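Local coordinates for PF04016 domain protein (Desulfitobacterium hafniense, PDB 3L5O), which is of unknown function but combines enolase-like and Rossmann-like folds around a probable active site with a possible role in heavy-metal chelation, at residues 182-187 against 203-208. Numbering follows the deposited sequence.
Sequences FILPEC and PRLLEL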
ATOM      1  N   PHE A 182      -6.362  16.581  13.883  1.00 41.59           N
ATOM      2  CA  PHE A 182      -6.915  17.905  13.744  1.00 40.16           C
ATOM      3  C   PHE A 182      -7.474  18.120  12.336  1.00 43.52           C
ATOM      4  O   PHE A 182      -8.450  18.797  12.167  1.00 45.17           O
ATOM      5  CB  PHE A 182      -5.849  18.971  14.067  1.00 38.67           C
ATOM      6  CG  PHE A 182      -5.374  18.949  15.502  1.00 38.22           C
ATOM      7  CD1 PHE A 182      -4.472  18.004  15.934  1.00 44.08           C
ATOM      8  CD2 PHE A 182      -5.871  19.849  16.424  1.00 38.15           C
ATOM      9  CE1 PHE A 182      -4.048  17.974  17.265  1.00 39.32           C
ATOM     10  CE2 PHE A 182      -5.438  19.829  17.742  1.00 38.15           C
ATOM     11  CZ  PHE A 182      -4.520  18.887  18.153  1.00 36.00           C
ATOM     12  N   ILE A 183      -6.863  17.522  11.325  1.00 41.97           N
ATOM     13  CA  ILE A 183      -7.155  17.873   9.942  1.00 42.35           C
ATOM     14  C   ILE A 183      -8.077  16.884   9.261  1.00 43.03           C
ATOM     15  O   ILE A 183      -8.994  17.307   8.544  1.00 41.88           O
ATOM     16  CB  ILE A 183      -5.846  17.965   9.102  1.00 43.37           C
ATOM     17  CG1 ILE A 183      -5.045  19.179   9.542  1.00 46.03           C
ATOM     18  CG2 ILE A 183      -6.166  18.058   7.596  1.00 43.35           C
ATOM     19  CD1 ILE A 183      -3.804  19.335   8.809  1.00 47.87           C
ATOM     20  N   LEU A 184      -7.816  15.577   9.417  1.00 42.38           N
ATOM     21  CA  LEU A 184      -8.555  14.591   8.637  1.00 41.67           C
ATOM     22  C   LEU A 184     -10.067  14.586   8.854  1.00 41.58           C
ATOM     23  O   LEU A 184     -10.770  14.293   7.892  1.00 40.84           O
ATOM     24  CB  LEU A 184      -7.989  13.172   8.791  1.00 39.56           C
ATOM     25  CG  LEU A 184      -6.545  13.001   8.260  1.00 39.49           C
ATOM     26  CD1 LEU A 184      -6.078  11.553   8.381  1.00 43.05           C
ATOM     27  CD2 LEU A 184      -6.402  13.484   6.831  1.00 39.71           C
ATOM     28  N   PRO A 185     -10.572  14.789  10.082  1.00 42.41           N
ATOM     29  CA  PRO A 185     -12.028  14.878  10.293  1.00 41.52           C
ATOM     30  C   PRO A 185     -12.741  15.998   9.532  1.00 43.09           C
ATOM     31  O   PRO A 185     -13.953  15.883   9.327  1.00 43.49           O
ATOM     32  CB  PRO A 185     -12.153  15.020  11.820  1.00 41.86           C
ATOM     33  CG  PRO A 185     -10.934  14.333  12.348  1.00 43.14           C
ATOM     34  CD  PRO A 185      -9.857  14.816  11.373  1.00 43.53           C
ATOM     35  N   GLU A 186     -12.009  17.026   9.089  1.00 43.52           N
ATOM     36  CA  GLU A 186     -12.569  18.103   8.261  1.00 47.03           C
ATOM     37  C   GLU A 186     -12.548  17.804   6.754  1.00 45.42           C
ATOM     38  O   GLU A 186     -13.078  18.590   5.969  1.00 37.76           O
ATOM     39  CB  GLU A 186     -11.791  19.409   8.473  1.00 48.22           C
ATOM     40  CG  GLU A 186     -11.586  19.836   9.913  1.00 56.55           C
ATOM     41  CD  GLU A 186     -12.831  19.632  10.751  1.00 71.36           C
ATOM     42  OE1 GLU A 186     -13.757  20.480  10.702  1.00 76.46           O
ATOM     43  OE2 GLU A 186     -12.894  18.594  11.445  1.00 85.13           O
ATOM     44  N   CYS A 187     -11.933  16.701   6.347  1.00 42.57           N
ATOM     45  CA  CYS A 187     -11.673  16.457   4.916  1.00 42.13           C
ATOM     46  C   CYS A 187     -12.816  15.764   4.198  1.00 43.08           C
ATOM     47  O   CYS A 187     -13.410  14.832   4.726  1.00 43.92           O
ATOM     48  CB  CYS A 187     -10.385  15.673   4.738  1.00 42.11           C
ATOM     49  SG  CYS A 187      -8.925  16.649   5.167  1.00 42.49           S
ATOM     50  N   PRO A 203      -5.438   2.083  10.923  1.00 42.74           N
ATOM     51  CA  PRO A 203      -6.766   2.005  11.559  1.00 42.37           C
ATOM     52  C   PRO A 203      -7.196   3.353  12.152  1.00 42.20           C
ATOM     53  O   PRO A 203      -8.341   3.743  11.949  1.00 41.97           O
ATOM     54  CB  PRO A 203      -6.598   0.912  12.606  1.00 44.24           C
ATOM     55  CG  PRO A 203      -5.410   0.078  12.124  1.00 40.39           C
ATOM     56  CD  PRO A 203      -4.497   1.051  11.442  1.00 41.41           C
ATOM     57  N   ARG A 204      -6.304   4.097  12.803  1.00 40.51           N
ATOM     58  CA  ARG A 204      -6.716   5.372  13.391  1.00 38.94           C
ATOM     59  C   ARG A 204      -7.019   6.386  12.277  1.00 40.57           C
ATOM     60  O   ARG A 204      -7.993   7.122  12.337  1.00 41.80           O
ATOM     61  CB  ARG A 204      -5.667   5.924  14.359  1.00 38.85           C
ATOM     62  CG  ARG A 204      -6.083   7.280  14.967  1.00 37.40           C
ATOM     63  CD  ARG A 204      -7.446   7.215  15.645  1.00 37.50           C
ATOM     64  NE  ARG A 204      -7.812   8.493  16.233  1.00 37.82           N
ATOM     65  CZ  ARG A 204      -9.005   8.760  16.776  1.00 41.80           C
ATOM     66  NH1 ARG A 204      -9.949   7.847  16.789  1.00 41.55           N
ATOM     67  NH2 ARG A 204      -9.253   9.964  17.260  1.00 39.73           N
ATOM     68  N   LEU A 205      -6.197   6.382  11.233  1.00 40.87           N
ATOM     69  CA  LEU A 205      -6.419   7.260  10.101  1.00 39.57           C
ATOM     70  C   LEU A 205      -7.774   7.033   9.471  1.00 41.69           C
ATOM     71  O   LEU A 205      -8.456   7.986   9.113  1.00 40.04           O
ATOM     72  CB  LEU A 205      -5.337   7.074   9.037  1.00 40.04           C
ATOM     73  CG  LEU A 205      -3.937   7.530   9.438  1.00 40.36           C
ATOM     74  CD1 LEU A 205      -2.944   7.224   8.338  1.00 42.69           C
ATOM     75  CD2 LEU A 205      -3.858   9.009   9.820  1.00 42.10           C
ATOM     76  N   LEU A 206      -8.135   5.772   9.308  1.00 40.62           N
ATOM     77  CA  LEU A 206      -9.477   5.407   8.821  1.00 43.69           C
ATOM     78  C   LEU A 206     -10.603   5.937   9.691  1.00 42.97           C
ATOM     79  O   LEU A 206     -11.596   6.438   9.163  1.00 44.28           O
ATOM     80  CB  LEU A 206      -9.597   3.883   8.630  1.00 41.97           C
ATOM     81  CG  LEU A 206      -8.689   3.309   7.514  1.00 42.47           C
ATOM     82  CD1 LEU A 206      -8.940   1.824   7.316  1.00 45.63           C
ATOM     83  CD2 LEU A 206      -8.889   4.074   6.216  1.00 46.87           C
ATOM     84  N   GLU A 207     -10.470   5.826  11.009  1.00 43.53           N
ATOM     85  CA  GLU A 207     -11.478   6.363  11.933  1.00 43.09           C
ATOM     86  C   GLU A 207     -11.557   7.890  11.865  1.00 45.67           C
ATOM     87  O   GLU A 207     -12.645   8.460  11.851  1.00 46.85           O
ATOM     88  CB  GLU A 207     -11.198   5.893  13.361  1.00 46.22           C
ATOM     89  CG  GLU A 207     -12.176   6.414  14.412  1.00 58.51           C
ATOM     90  CD  GLU A 207     -13.541   5.707  14.433  1.00 64.52           C
ATOM     91  OE1 GLU A 207     -13.819   4.870  13.544  1.00 71.72           O
ATOM     92  OE2 GLU A 207     -14.337   5.996  15.355  1.00 69.13           O
ATOM     93  N   LEU A 208     -10.416   8.565  11.781  1.00 42.53           N
ATOM     94  CA  LEU A 208     -10.417  10.004  11.645  1.00 42.91           C
ATOM     95  C   LEU A 208     -11.094  10.471  10.356  1.00 41.96           C
ATOM     96  O   LEU A 208     -11.690  11.546  10.323  1.00 41.82           O
ATOM     97  CB  LEU A 208      -8.973  10.530  11.671  1.00 41.22           C
ATOM     98  CG  LEU A 208      -8.291  10.394  13.015  1.00 37.91           C
ATOM     99  CD1 LEU A 208      -6.815  10.690  12.874  1.00 40.29           C
ATOM    100  CD2 LEU A 208      -8.957  11.309  13.988  1.00 39.63           C
TER
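Leu184 meets Leu205 and Leu208 where helix 202-208 meets the turn that follows helix 180-183 in the Rossmann-like part of the chain. Segment 182-187 runs from helix 180-183 through a 3-10 turn toward strand 189-193; segment 203-208 belongs to helix 202-208, which precedes strand 214-218, the next parallel strand of the mixed sheet. From CB outward, Leu184 first faces the neighbouring helix, its CB lying 4.0 Å from CB of Leu208. With CG set beside its own backbone N (chi1 -64°), the branch reaches on to Leu205, and CD1 stops 3.7 Å from Leu205 CD2, the two side chains crossing at a slant. Both leucines also touch Val147 on strand 143-147 of the mixed sheet. Toward the surface, Pro185 runs alongside Leu208 in a common direction, with Pro185 CG 4.0 Å from Leu208 CD2. Pro185 has no N-H to offer the Leu208 carbonyl, so the polar part of the contact is a CH···O approach: Pro185 CA sits 3.3 Å from Leu208 O, bent to 130° at the hydrogen, while CG of the same proline ring lies 3.5 Å from that oxygen.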